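Local coordinates for protein inorganic polyphosphate/ATP-glucomannokinase (Arthrobacter sp., PDB 1WOQ) that phosphorylates glucose and mannose, drawing the phosphate from inorganic polyphosphate or ATP, as a ROK-family sugar kinase, at residues A[255-258]-A[259-263]; A[84-88]-A[89-93]; A[172-176]-A[177-181]; A[92-95]-A[96-99]; A[226-229]-A[230-234]. One frame throughout, in Å; residues are numbered along the deposited sequence.

Contact 1: A[255-258]-A[259-263]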
loop_
_atom_site.group_PDB
_atom_site.type_symbol
_atom_site.label_atom_id
_atom_site.label_comp_id
_atom_site.label_asym_id
_atom_site.label_seq_id
_atom_site.Cartn_x
_atom_site.Cartn_y
_atom_site.Cartn_z
ATOM N N ALA A 255 -5.737 4.920 -3.113
ATOM C CA ALA A 255 -5.390 5.539 -4.387
ATOM C C ALA A 255 -6.477 6.527 -4.802
ATOM O O ALA A 255 -6.185 7.592 -5.340
ATOM C CB ALA A 255 -5.215 4.470 -5.462
ATOM N N ALA A 256 -7.730 6.164 -4.544
ATOM C CA ALA A 256 -8.859 7.026 -4.884
ATOM C C ALA A 256 -8.837 8.261 -3.987
ATOM O O ALA A 256 -9.060 9.382 -4.450
ATOM C CB ALA A 256 -10.169 6.267 -4.709
ATOM N N ILE A 257 -8.569 8.050 -2.702
ATOM C CA ILE A 257 -8.496 9.159 -1.755
ATOM C C ILE A 257 -7.492 10.197 -2.246
ATOM O O ILE A 257 -7.784 11.388 -2.255
ATOM C CB ILE A 257 -8.039 8.684 -0.349
ATOM C CG1 ILE A 257 -9.150 7.869 0.316
ATOM C CG2 ILE A 257 -7.658 9.890 0.514
ATOM C CD1 ILE A 257 -8.754 7.278 1.657
ATOM N N GLU A 258 -6.308 9.736 -2.649
ATOM C CA GLU A 258 -5.266 10.637 -3.125
ATOM C C GLU A 258 -5.756 11.500 -4.286
ATOM O O GLU A 258 -5.479 12.697 -4.326
ATOM C CB GLU A 258 -4.018 9.847 -3.540
ATOM C CG GLU A 258 -2.802 10.720 -3.878
ATOM C CD GLU A 258 -2.349 11.593 -2.715
ATOM O OE1 GLU A 258 -2.898 11.453 -1.602
ATOM O OE2 GLU A 258 -1.434 12.420 -2.910
ATOM N N ILE A 259 -6.473 10.900 -5.233
ATOM C CA ILE A 259 -7.000 11.664 -6.365
ATOM C C ILE A 259 -7.850 12.811 -5.836
ATOM O O ILE A 259 -7.668 13.967 -6.220
ATOM C CB ILE A 259 -7.917 10.819 -7.271
ATOM C CG1 ILE A 259 -7.112 9.747 -7.995
ATOM C CG2 ILE A 259 -8.630 11.726 -8.280
ATOM C CD1 ILE A 259 -7.961 8.892 -8.899
ATOM N N ALA A 260 -8.787 12.466 -4.959
ATOM C CA ALA A 260 -9.696 13.435 -4.361
ATOM C C ALA A 260 -8.950 14.560 -3.655
ATOM O O ALA A 260 -9.264 15.734 -3.847
ATOM C CB ALA A 260 -10.628 12.730 -3.382
ATOM N N LEU A 261 -7.966 14.200 -2.836
ATOM C CA LEU A 261 -7.190 15.198 -2.112
ATOM C C LEU A 261 -6.454 16.122 -3.072
ATOM O O LEU A 261 -6.446 17.339 -2.890
ATOM C CB LEU A 261 -6.181 14.520 -1.183
ATOM C CG LEU A 261 -6.744 13.690 -0.026
ATOM C CD1 LEU A 261 -5.593 13.089 0.767
ATOM C CD2 LEU A 261 -7.612 14.564 0.868
ATOM N N GLN A 262 -5.838 15.542 -4.097
ATOM C CA GLN A 262 -5.098 16.324 -5.081
ATOM C C GLN A 262 -6.033 17.242 -5.861
ATOM O O GLN A 262 -5.713 18.407 -6.098
ATOM C CB GLN A 262 -4.356 15.392 -6.043
ATOM C CG GLN A 262 -3.385 14.440 -5.363
ATOM C CD GLN A 262 -2.254 15.152 -4.645
ATOM O OE1 GLN A 262 -2.482 15.940 -3.729
ATOM N NE2 GLN A 262 -1.024 14.873 -5.060
ATOM N N HIS A 263 -7.188 16.715 -6.261
ATOM C CA HIS A 263 -8.167 17.503 -7.003
ATOM C C HIS A 263 -9.079 18.254 -6.037
ATOM O O HIS A 263 -10.314 18.150 -6.192
ATOM C CB HIS A 263 -9.012 16.598 -7.904
ATOM C CG HIS A 263 -8.267 16.045 -9.079
ATOM N ND1 HIS A 263 -7.116 15.299 -8.948
ATOM C CD2 HIS A 263 -8.515 16.125 -10.408
ATOM C CE1 HIS A 263 -6.686 14.943 -10.146
ATOM N NE2 HIS A 263 -7.518 15.431 -11.049
#
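Helix 250-262, the last helix of the modelled chain, carries Ile-257 and Leu-261 one turn apart on one flank and Glu-258 and Gln-262 on another. Ile-257 and Leu-261 lie alongside each other and point the same way, Ile-257 CG2 meeting Leu-261 CD1 at 3.8 Å. That methyl stands anti to the Ile-257 backbone N, which turns it up the helix toward the next turn while CG1 points back beside N. The helix bonds under the two pairs are Leu-261 N to Ile-257 O and Gln-262 N to Glu-258 O, both 2.9 Å. The bend of the Glu-258 chain at chi2 (60°) brings Glu-258 OE2 to 3.3 Å from Gln-262 NE2, but the angle is too poor for a hydrogen bond, and the carboxylate and amide planes are 44° apart. Ile-257 packs on Leu-129, Arg-133 and Tyr-134 of helix 123-134, while Glu-258 leans on Ile-121 and Gln-262 on Glu-119, both of strand 118-122.

Contact 2: A[84-88]-A[89-93]. With BGC (beta-D-glucopyranose), chain C.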
loop_
_atom_site.group_PDB
_atom_site.type_symbol
_atom_site.label_atom_id
_atom_site.label_comp_id
_atom_site.label_asym_id
_atom_site.label_seq_id
_atom_site.Cartn_x
_atom_site.Cartn_y
_atom_site.Cartn_z
ATOM N N GLY A 84 7.064 1.749 -4.386
ATOM C CA GLY A 84 8.317 2.483 -4.373
ATOM C C GLY A 84 8.107 3.958 -4.084
ATOM O O GLY A 84 6.972 4.420 -3.969
ATOM N N ILE A 85 9.203 4.698 -3.955
ATOM C CA ILE A 85 9.131 6.132 -3.703
ATOM C C ILE A 85 8.581 6.810 -4.958
ATOM O O ILE A 85 9.073 6.569 -6.064
ATOM C CB ILE A 85 10.533 6.719 -3.409
ATOM C CG1 ILE A 85 11.109 6.094 -2.137
ATOM C CG2 ILE A 85 10.449 8.235 -3.275
ATOM C CD1 ILE A 85 12.583 6.441 -1.900
ATOM N N ILE A 86 7.562 7.646 -4.787
ATOM C CA ILE A 86 6.967 8.368 -5.909
ATOM C C ILE A 86 7.071 9.873 -5.667
ATOM O O ILE A 86 6.510 10.395 -4.702
ATOM C CB ILE A 86 5.468 8.020 -6.093
ATOM C CG1 ILE A 86 5.287 6.512 -6.318
ATOM C CG2 ILE A 86 4.889 8.821 -7.262
ATOM C CD1 ILE A 86 5.972 5.960 -7.556
ATOM N N GLN A 87 7.796 10.565 -6.542
ATOM C CA GLN A 87 7.957 12.014 -6.430
ATOM C C GLN A 87 7.572 12.653 -7.762
ATOM O O GLN A 87 8.188 12.379 -8.794
ATOM C CB GLN A 87 9.408 12.373 -6.084
ATOM C CG GLN A 87 9.910 11.784 -4.761
ATOM C CD GLN A 87 11.328 12.239 -4.409
ATOM O OE1 GLN A 87 11.916 11.775 -3.433
ATOM N NE2 GLN A 87 11.875 13.154 -5.202
ATOM N N HIS A 88 6.550 13.499 -7.733
ATOM C CA HIS A 88 6.076 14.165 -8.940
ATOM C C HIS A 88 5.851 13.154 -10.061
ATOM O O HIS A 88 6.279 13.366 -11.200
ATOM C CB HIS A 88 7.082 15.229 -9.392
ATOM C CG HIS A 88 7.223 16.369 -8.432
ATOM N ND1 HIS A 88 8.363 16.581 -7.687
ATOM C CD2 HIS A 88 6.353 17.344 -8.076
ATOM C CE1 HIS A 88 8.188 17.637 -6.911
ATOM N NE2 HIS A 88 6.977 18.117 -7.127
ATOM N N GLY A 89 5.198 12.047 -9.715
ATOM C CA GLY A 89 4.888 11.006 -10.684
ATOM C C GLY A 89 6.037 10.150 -11.187
ATOM O O GLY A 89 5.852 9.345 -12.100
ATOM N N VAL A 90 7.215 10.303 -10.591
ATOM C CA VAL A 90 8.384 9.541 -11.013
ATOM C C VAL A 90 8.806 8.522 -9.959
ATOM O O VAL A 90 8.817 8.817 -8.765
ATOM C CB VAL A 90 9.563 10.492 -11.325
ATOM C CG1 VAL A 90 10.797 9.693 -11.731
ATOM C CG2 VAL A 90 9.163 11.447 -12.447
ATOM N N VAL A 91 9.147 7.318 -10.407
ATOM C CA VAL A 91 9.565 6.250 -9.496
ATOM C C VAL A 91 11.025 6.425 -9.080
ATOM O O VAL A 91 11.913 6.509 -9.932
ATOM C CB VAL A 91 9.384 4.864 -10.160
ATOM C CG1 VAL A 91 9.927 3.767 -9.250
ATOM C CG2 VAL A 91 7.902 4.619 -10.457
ATOM N N HIS A 92 11.276 6.477 -7.772
ATOM C CA HIS A 92 12.638 6.652 -7.281
ATOM C C HIS A 92 13.224 5.458 -6.527
ATOM O O HIS A 92 14.338 5.533 -6.003
ATOM C CB HIS A 92 12.737 7.917 -6.419
ATOM C CG HIS A 92 12.700 9.187 -7.211
ATOM N ND1 HIS A 92 11.546 9.677 -7.782
ATOM C CD2 HIS A 92 13.686 10.045 -7.566
ATOM C CE1 HIS A 92 11.822 10.781 -8.454
ATOM N NE2 HIS A 92 13.114 11.026 -8.339
ATOM N N SER A 93 12.480 4.360 -6.468
ATOM C CA SER A 93 12.973 3.144 -5.830
ATOM C C SER A 93 12.208 1.970 -6.422
ATOM O O SER A 93 11.059 2.118 -6.833
ATOM C CB SER A 93 12.793 3.191 -4.303
ATOM O OG SER A 93 11.435 3.062 -3.923
HETATM C C2 BGC C . 9.213 -0.791 -0.971
HETATM C C3 BGC C . 8.091 0.152 -0.516
HETATM C C4 BGC C . 6.752 -0.600 -0.492
HETATM C C5 BGC C . 6.887 -1.870 0.361
HETATM C C6 BGC C . 5.636 -2.726 0.382
HETATM C C1 BGC C . 9.227 -2.027 -0.068
HETATM O O1 BGC C . 10.206 -2.917 -0.476
HETATM O O2 BGC C . 10.462 -0.124 -0.900
HETATM O O3 BGC C . 8.006 1.268 -1.390
HETATM O O4 BGC C . 5.737 0.238 0.052
HETATM O O5 BGC C . 7.962 -2.692 -0.144
HETATM O O6 BGC C . 5.196 -3.034 -0.933
#
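A tight beta hairpin, strands 86-87 and 90-91 joined by a type I' turn from Gln-87 to Val-90, starts at the sugar pocket, where Gly-84 N lies 3.2 Å from O3 of the bound glucose and Gly-84 O accepts from Asn-122 ND2. At its open end Ser-93 folds back on Ile-85: Ile-85 N donates to Ser-93 OG at 2.8 Å, and OG also rests against Ile-85 CG1. The hydroxyl can do this because chi1 of 72° sets OG between the backbone N and the carbonyl carbon. One step inward His-92 N binds Ile-85 O at 2.8 Å, and its CB packs on Ile-85 CG2. The Gln-87 and Val-90 pair exchanges two backbone bonds. On their face the extended Gln-87 side chain lays its amide over the His-92 ring, planes 21° apart, with NE2 3.9 Å above the ring plane and displaced toward the rim. The ring is also held at ND1, which donates to Val-90 O at 3.0 Å; the oxygen is tilted 15° from the ring plane, the donor above the carbonyl plane. On the other face Ile-86 CD1 touches Val-91 CG2 at 3.7 Å. Val-90 O thus takes two donors, Gln-87 N and His-92 ND1, the latter being the protonated ring nitrogen here, and this bond together with the stacked amide probably fixes the ring's rotation.

Contact 3: A[172-176]-A[177-181]. With BGC (beta-D-glucopyranose), chain C.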
loop_
_atom_site.group_PDB
_atom_site.type_symbol
_atom_site.label_atom_id
_atom_site.label_comp_id
_atom_site.label_asym_id
_atom_site.label_seq_id
_atom_site.Cartn_x
_atom_site.Cartn_y
_atom_site.Cartn_z
ATOM N N LEU A 172 14.774 0.273 6.929
ATOM C CA LEU A 172 15.590 0.661 8.062
ATOM C C LEU A 172 16.536 -0.523 8.189
ATOM O O LEU A 172 16.173 -1.644 7.829
ATOM C CB LEU A 172 14.751 0.726 9.340
ATOM C CG LEU A 172 13.791 1.888 9.566
ATOM C CD1 LEU A 172 12.859 1.565 10.736
ATOM C CD2 LEU A 172 14.593 3.151 9.852
ATOM N N GLU A 173 17.747 -0.287 8.674
ATOM C CA GLU A 173 18.668 -1.390 8.876
ATOM C C GLU A 173 18.449 -1.833 10.310
ATOM O O GLU A 173 18.349 -1.001 11.209
ATOM C CB GLU A 173 20.114 -0.940 8.697
ATOM C CG GLU A 173 21.116 -2.025 9.038
ATOM C CD GLU A 173 22.538 -1.529 8.976
ATOM O OE1 GLU A 173 23.288 -1.780 9.944
ATOM O OE2 GLU A 173 22.898 -0.891 7.962
ATOM N N ILE A 174 18.346 -3.139 10.528
ATOM C CA ILE A 174 18.146 -3.660 11.870
ATOM C C ILE A 174 18.967 -4.929 12.025
ATOM O O ILE A 174 18.835 -5.870 11.241
ATOM C CB ILE A 174 16.660 -3.970 12.142
ATOM C CG1 ILE A 174 15.841 -2.674 12.067
ATOM C CG2 ILE A 174 16.501 -4.598 13.517
ATOM C CD1 ILE A 174 14.367 -2.862 12.311
ATOM N N ASP A 175 19.831 -4.927 13.035
ATOM C CA ASP A 175 20.709 -6.055 13.311
ATOM C C ASP A 175 21.511 -6.509 12.089
ATOM O O ASP A 175 21.584 -7.698 11.773
ATOM C CB ASP A 175 19.901 -7.210 13.911
ATOM C CG ASP A 175 19.307 -6.851 15.264
ATOM O OD1 ASP A 175 20.005 -6.169 16.045
ATOM O OD2 ASP A 175 18.159 -7.243 15.555
ATOM N N GLY A 176 22.100 -5.533 11.401
ATOM C CA GLY A 176 22.936 -5.811 10.245
ATOM C C GLY A 176 22.258 -6.091 8.917
ATOM O O GLY A 176 22.938 -6.364 7.928
ATOM N N HIS A 177 20.931 -6.019 8.874
ATOM C CA HIS A 177 20.210 -6.290 7.636
ATOM C C HIS A 177 19.112 -5.302 7.308
ATOM O O HIS A 177 18.550 -4.666 8.190
ATOM C CB HIS A 177 19.555 -7.671 7.682
ATOM C CG HIS A 177 20.516 -8.803 7.538
ATOM N ND1 HIS A 177 20.943 -9.555 8.610
ATOM C CD2 HIS A 177 21.139 -9.309 6.449
ATOM C CE1 HIS A 177 21.789 -10.476 8.187
ATOM N NE2 HIS A 177 21.926 -10.347 6.880
ATOM N N ASP A 178 18.806 -5.196 6.020
ATOM C CA ASP A 178 17.712 -4.351 5.574
ATOM C C ASP A 178 16.526 -5.036 6.257
ATOM O O ASP A 178 16.339 -6.241 6.107
ATOM C CB ASP A 178 17.607 -4.423 4.049
ATOM C CG ASP A 178 16.345 -3.792 3.523
ATOM O OD1 ASP A 178 15.285 -4.447 3.593
ATOM O OD2 ASP A 178 16.412 -2.643 3.046
ATOM N N ALA A 179 15.743 -4.277 7.020
ATOM C CA ALA A 179 14.623 -4.839 7.773
ATOM C C ALA A 179 13.732 -5.842 7.048
ATOM O O ALA A 179 13.475 -6.927 7.565
ATOM C CB ALA A 179 13.765 -3.715 8.348
ATOM N N GLU A 180 13.260 -5.498 5.855
ATOM C CA GLU A 180 12.369 -6.405 5.146
ATOM C C GLU A 180 13.016 -7.680 4.629
ATOM O O GLU A 180 12.315 -8.652 4.351
ATOM C CB GLU A 180 11.657 -5.685 3.990
ATOM C CG GLU A 180 12.550 -5.220 2.861
ATOM C CD GLU A 180 11.747 -4.799 1.643
ATOM O OE1 GLU A 180 10.723 -4.112 1.820
ATOM O OE2 GLU A 180 12.140 -5.152 0.511
ATOM N N THR A 181 14.339 -7.698 4.499
ATOM C CA THR A 181 14.991 -8.905 4.010
ATOM C C THR A 181 14.872 -10.020 5.047
ATOM O O THR A 181 15.024 -11.198 4.726
ATOM C CB THR A 181 16.482 -8.662 3.665
ATOM O OG1 THR A 181 17.213 -8.325 4.848
ATOM C CG2 THR A 181 16.610 -7.532 2.660
HETATM C C2 BGC C . 9.213 -0.791 -0.971
HETATM C C3 BGC C . 8.091 0.152 -0.516
HETATM C C4 BGC C . 6.752 -0.600 -0.492
HETATM C C5 BGC C . 6.887 -1.870 0.361
HETATM C C6 BGC C . 5.636 -2.726 0.382
HETATM C C1 BGC C . 9.227 -2.027 -0.068
HETATM O O1 BGC C . 10.206 -2.917 -0.476
HETATM O O2 BGC C . 10.462 -0.124 -0.900
HETATM O O3 BGC C . 8.006 1.268 -1.390
HETATM O O4 BGC C . 5.737 0.238 0.052
HETATM O O5 BGC C . 7.962 -2.692 -0.144
HETATM O O6 BGC C . 5.196 -3.034 -0.933
#
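Ile-174 and Ala-179 make the close-set side of the hairpin of strands 173-174 and 177-178, Ile-174 CD1 resting 4.1 Å from Ala-179 CB, with Tyr-205 of helix 195-213 against both. Beside them Ala-179 N donates to Leu-172 O at 2.8 Å, almost in line with the carbonyl, and Ile-174 N donates to His-177 O at 2.8 Å. The outer end is looser. Across the type I' turn His-177 N reaches Ile-174 O at 3.2 Å from above the carbonyl plane, the exposed His-177 ring has Gly-176 O over one face, and Asp-175 turns away to a salt bridge with Arg-204. Asp-178 is the N-cap of helix 179-183: OD1 takes a weak bond from Glu-180 N. With chi1 at 66° and the chain extended beyond CG, Glu-180 brings OE1 to 2.6 Å from O1 of the glucose, and OE1 also accepts from Ile-153 N. Replacing Glu-180 with an alanine would probably leave O1 of the sugar and Ile-153 N without this carboxylate partner. Residues 177-181 thus meet the sugar at the start of helix 179-183, where OE1 faces the anomeric hydroxyl and Asp-178 OD2 bonds to His-171 ND1, whose NE2 binds the sugar.

Contact 4: A[92-95]-A[96-99]. With BGC (beta-D-glucopyranose), chain C.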
loop_
_atom_site.group_PDB
_atom_site.type_symbol
_atom_site.label_atom_id
_atom_site.label_comp_id
_atom_site.label_asym_id
_atom_site.label_seq_id
_atom_site.Cartn_x
_atom_site.Cartn_y
_atom_site.Cartn_z
ATOM N N HIS A 92 11.276 6.477 -7.772
ATOM C CA HIS A 92 12.638 6.652 -7.281
ATOM C C HIS A 92 13.224 5.458 -6.527
ATOM O O HIS A 92 14.338 5.533 -6.003
ATOM C CB HIS A 92 12.737 7.917 -6.419
ATOM C CG HIS A 92 12.700 9.187 -7.211
ATOM N ND1 HIS A 92 11.546 9.677 -7.782
ATOM C CD2 HIS A 92 13.686 10.045 -7.566
ATOM C CE1 HIS A 92 11.822 10.781 -8.454
ATOM N NE2 HIS A 92 13.114 11.026 -8.339
ATOM N N SER A 93 12.480 4.360 -6.468
ATOM C CA SER A 93 12.973 3.144 -5.830
ATOM C C SER A 93 12.208 1.970 -6.422
ATOM O O SER A 93 11.059 2.118 -6.833
ATOM C CB SER A 93 12.793 3.191 -4.303
ATOM O OG SER A 93 11.435 3.062 -3.923
ATOM N N ALA A 94 12.854 0.811 -6.481
ATOM C CA ALA A 94 12.226 -0.384 -7.039
ATOM C C ALA A 94 12.795 -1.595 -6.321
ATOM O O ALA A 94 13.355 -2.497 -6.943
ATOM C CB ALA A 94 12.516 -0.475 -8.540
ATOM N N ALA A 95 12.642 -1.607 -5.002
ATOM C CA ALA A 95 13.164 -2.682 -4.171
ATOM C C ALA A 95 12.812 -4.092 -4.634
ATOM O O ALA A 95 13.684 -4.959 -4.716
ATOM C CB ALA A 95 12.707 -2.488 -2.737
ATOM N N ASN A 96 11.541 -4.326 -4.941
ATOM C CA ASN A 96 11.117 -5.659 -5.341
ATOM C C ASN A 96 10.432 -5.742 -6.698
ATOM O O ASN A 96 9.584 -6.608 -6.928
ATOM C CB ASN A 96 10.223 -6.240 -4.245
ATOM C CG ASN A 96 10.897 -6.215 -2.887
ATOM O OD1 ASN A 96 10.440 -5.544 -1.956
ATOM N ND2 ASN A 96 12.003 -6.939 -2.770
ATOM N N VAL A 97 10.810 -4.838 -7.594
ATOM C CA VAL A 97 10.266 -4.808 -8.946
ATOM C C VAL A 97 11.421 -4.574 -9.917
ATOM O O VAL A 97 12.524 -4.215 -9.501
ATOM C CB VAL A 97 9.209 -3.692 -9.115
ATOM C CG1 VAL A 97 8.024 -3.959 -8.196
ATOM C CG2 VAL A 97 9.816 -2.341 -8.811
ATOM N N ASP A 98 11.173 -4.779 -11.208
ATOM C CA ASP A 98 12.218 -4.597 -12.215
ATOM C C ASP A 98 12.877 -3.227 -12.096
ATOM O O ASP A 98 12.197 -2.200 -12.031
ATOM C CB ASP A 98 11.642 -4.760 -13.620
ATOM C CG ASP A 98 12.719 -4.983 -14.661
ATOM O OD1 ASP A 98 13.235 -6.118 -14.742
ATOM O OD2 ASP A 98 13.062 -4.028 -15.383
ATOM N N LYS A 99 14.205 -3.207 -12.094
ATOM C CA LYS A 99 14.937 -1.958 -11.961
ATOM C C LYS A 99 14.718 -0.956 -13.094
ATOM O O LYS A 99 15.094 0.208 -12.972
ATOM C CB LYS A 99 16.425 -2.253 -11.774
ATOM C CG LYS A 99 16.693 -3.079 -10.520
ATOM C CD LYS A 99 16.140 -2.377 -9.278
ATOM C CE LYS A 99 16.147 -3.286 -8.059
ATOM N NZ LYS A 99 15.186 -4.418 -8.205
HETATM C C2 BGC C . 9.213 -0.791 -0.971
HETATM C C3 BGC C . 8.091 0.152 -0.516
HETATM C C4 BGC C . 6.752 -0.600 -0.492
HETATM C C5 BGC C . 6.887 -1.870 0.361
HETATM C C6 BGC C . 5.636 -2.726 0.382
HETATM C C1 BGC C . 9.227 -2.027 -0.068
HETATM O O1 BGC C . 10.206 -2.917 -0.476
HETATM O O2 BGC C . 10.462 -0.124 -0.900
HETATM O O3 BGC C . 8.006 1.268 -1.390
HETATM O O4 BGC C . 5.737 0.238 0.052
HETATM O O5 BGC C . 7.962 -2.692 -0.144
HETATM O O6 BGC C . 5.196 -3.034 -0.933
#
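Ala-95 and Asn-96, neighbours at the middle of a type I turn from Ala-94 to Val-97, form the sugar-facing edge of this loop. Ala-95 CB lies 3.4 Å from O1 of the bound glucose and also packs on His-171; the Asn-96 side chain reaches the same hydroxyl, next to Glu-180. Behind this first shell the turn is closed by side chains. Ala-94 CB is pressed against Val-97 CG2 at 3.3 Å, tighter than usual for two carbons. Val-97 chi1 of -63° puts CG2 between its backbone N and carbonyl carbon, which aims this methyl across the turn at Ala-94. The two carbonyl oxygens, Ala-94 O and Val-97 O, are only 3.2 Å apart, and Lys-99 binds both. Its chain, bent at chi2 and again at chi4, curls back over the loop until NZ donates to Ala-94 O at 2.9 Å, nearly straight on, and to Val-97 O at 3.0 Å. The shared ammonium probably offsets the repulsion between the two oxygens, clamping both ends of the turn that presents Ala-95 and Asn-96. Farther out, Asp-98 OD2 bonds to Ser-100 OG, Ala-94 packs on Leu-102, and Val-97 rests on Pro-83. Residues 92-99 lie in the loop that links strand 90-91 to helix 106-114.

Contact 5: A[226-229]-A[230-234]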
loop_
_atom_site.group_PDB
_atom_site.type_symbol
_atom_site.label_atom_id
_atom_site.label_comp_id
_atom_site.label_asym_id
_atom_site.label_seq_id
_atom_site.Cartn_x
_atom_site.Cartn_y
_atom_site.Cartn_z
ATOM N N LYS A 226 -3.855 -10.613 8.504
ATOM C CA LYS A 226 -5.060 -11.384 8.784
ATOM C C LYS A 226 -4.736 -12.473 9.802
ATOM O O LYS A 226 -5.634 -13.099 10.362
ATOM C CB LYS A 226 -5.602 -12.019 7.502
ATOM C CG LYS A 226 -7.080 -12.392 7.567
ATOM C CD LYS A 226 -7.987 -11.218 7.183
ATOM C CE LYS A 226 -7.824 -10.017 8.107
ATOM N NZ LYS A 226 -8.580 -8.826 7.618
ATOM N N ARG A 227 -3.444 -12.693 10.034
ATOM C CA ARG A 227 -2.991 -13.693 10.995
ATOM C C ARG A 227 -2.356 -12.996 12.193
ATOM O O ARG A 227 -1.583 -13.599 12.937
ATOM C CB ARG A 227 -1.967 -14.635 10.353
ATOM C CG ARG A 227 -2.452 -15.303 9.075
ATOM C CD ARG A 227 -3.717 -16.129 9.291
ATOM N NE ARG A 227 -3.479 -17.324 10.097
ATOM C CZ ARG A 227 -3.536 -17.369 11.424
ATOM N NH1 ARG A 227 -3.832 -16.279 12.121
ATOM N NH2 ARG A 227 -3.293 -18.509 12.058
ATOM N N ALA A 228 -2.692 -11.723 12.371
ATOM C CA ALA A 228 -2.156 -10.922 13.465
ATOM C C ALA A 228 -2.320 -11.565 14.839
ATOM O O ALA A 228 -1.482 -11.379 15.721
ATOM C CB ALA A 228 -2.805 -9.544 13.459
ATOM N N ASP A 229 -3.397 -12.318 15.031
ATOM C CA ASP A 229 -3.634 -12.958 16.319
ATOM C C ASP A 229 -2.559 -13.990 16.654
ATOM O O ASP A 229 -2.432 -14.417 17.803
ATOM C CB ASP A 229 -5.018 -13.613 16.337
ATOM C CG ASP A 229 -5.202 -14.619 15.224
ATOM O OD1 ASP A 229 -5.033 -14.242 14.044
ATOM O OD2 ASP A 229 -5.520 -15.788 15.530
ATOM N N GLU A 230 -1.777 -14.374 15.650
ATOM C CA GLU A 230 -0.710 -15.354 15.832
ATOM C C GLU A 230 0.609 -14.748 16.312
ATOM O O GLU A 230 1.505 -15.477 16.744
ATOM C CB GLU A 230 -0.448 -16.105 14.524
ATOM C CG GLU A 230 -1.543 -17.068 14.107
ATOM C CD GLU A 230 -1.791 -18.149 15.142
ATOM O OE1 GLU A 230 -0.806 -18.698 15.675
ATOM O OE2 GLU A 230 -2.969 -18.453 15.417
ATOM N N TYR A 231 0.741 -13.427 16.237
ATOM C CA TYR A 231 1.988 -12.798 16.660
ATOM C C TYR A 231 1.874 -11.516 17.480
ATOM O O TYR A 231 2.718 -11.261 18.341
ATOM C CB TYR A 231 2.890 -12.567 15.441
ATOM C CG TYR A 231 2.230 -11.874 14.267
ATOM C CD1 TYR A 231 2.115 -10.483 14.219
ATOM C CD2 TYR A 231 1.745 -12.611 13.186
ATOM C CE1 TYR A 231 1.536 -9.844 13.118
ATOM C CE2 TYR A 231 1.164 -11.983 12.083
ATOM C CZ TYR A 231 1.063 -10.600 12.055
ATOM O OH TYR A 231 0.481 -9.980 10.970
ATOM N N LEU A 232 0.851 -10.707 17.233
ATOM C CA LEU A 232 0.707 -9.470 17.998
ATOM C C LEU A 232 0.579 -9.742 19.499
ATOM O O LEU A 232 1.162 -9.029 20.313
ATOM C CB LEU A 232 -0.495 -8.657 17.505
ATOM C CG LEU A 232 -0.393 -8.102 16.081
ATOM C CD1 LEU A 232 -1.578 -7.175 15.828
ATOM C CD2 LEU A 232 0.918 -7.343 15.899
ATOM N N PRO A 233 -0.185 -10.777 19.886
ATOM C CA PRO A 233 -0.335 -11.082 21.313
ATOM C C PRO A 233 0.996 -11.344 22.031
ATOM O O PRO A 233 1.101 -11.150 23.241
ATOM C CB PRO A 233 -1.239 -12.311 21.305
ATOM C CG PRO A 233 -2.107 -12.069 20.113
ATOM C CD PRO A 233 -1.108 -11.598 19.078
ATOM N N ASN A 234 2.008 -11.781 21.286
ATOM C CA ASN A 234 3.321 -12.069 21.869
ATOM C C ASN A 234 4.192 -10.833 22.065
ATOM O O ASN A 234 5.171 -10.869 22.812
ATOM C CB ASN A 234 4.097 -13.059 20.996
ATOM C CG ASN A 234 3.438 -14.415 20.923
ATOM O OD1 ASN A 234 3.022 -14.972 21.938
ATOM N ND2 ASN A 234 3.353 -14.966 19.715
#
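Glu-230, first of 230-234, turns back on Arg-227, its N donating to Arg-227 O at 2.8 Å. Their side chains run alongside each other, with Glu-230 CG 3.1 Å from Arg-227 NH2 and a weak salt bridge of 3.4 Å from NH2 to Glu-230 OE2. OE2 lies at the guanidinium edge although the carboxylate is turned 79° against it. Arg-227 NH1 makes a salt bridge with Asp-229 OD1 at 3.0 Å, so one guanidinium is shared by two acids and probably eases their closeness. Next, Tyr-231, with chi1 of 50°, swings its ring under the preceding turn, and Ala-228 CA sits over one ring face, 3.8 Å from the centroid, in a CH-pi contact. Tyr-231 OH bonds to Ile-224 O. A serine in place of Tyr-231 would probably leave Ala-228 CA without the ring face beneath it and Ile-224 O without its hydroxyl partner. Leu-232 CD1 then meets Ala-228 CB at 3.6 Å, and Pro-233 lays CG against Asp-229 O. Bonds i to i+3 onto Arg-227 O and Ala-228 O, plus i to i+4 from Leu-232 N onto Ala-228 O, make successive turns leading into the 3-10 segment 232-234, between strands 217-221 and 241-243.

Contacts 2, 3 and 4 gather at the glucose. Contacts 2 and 4 share His-92 and Ser-93 and form one continuous run of chain; contact 3 approaches from the other hairpin and meets contact 4 where Glu-180 lies against Asn-96. Contacts 1, 2 and 5 are partly buried, while 3 and 4 lie at the surface, yet each sends polar groups inward to the sugar. Contacts 1 and 5 touch no ligand and lie on opposite sides of the chain's centre, about 32 Å apart between centres. Contact 1 relies on regular helix bonds and aliphatic packing, contact 5 on an aromatic face and a salt-bridge network, contact 4 on a lysine shared by two carbonyl oxygens, and the two hairpins on type I' turns.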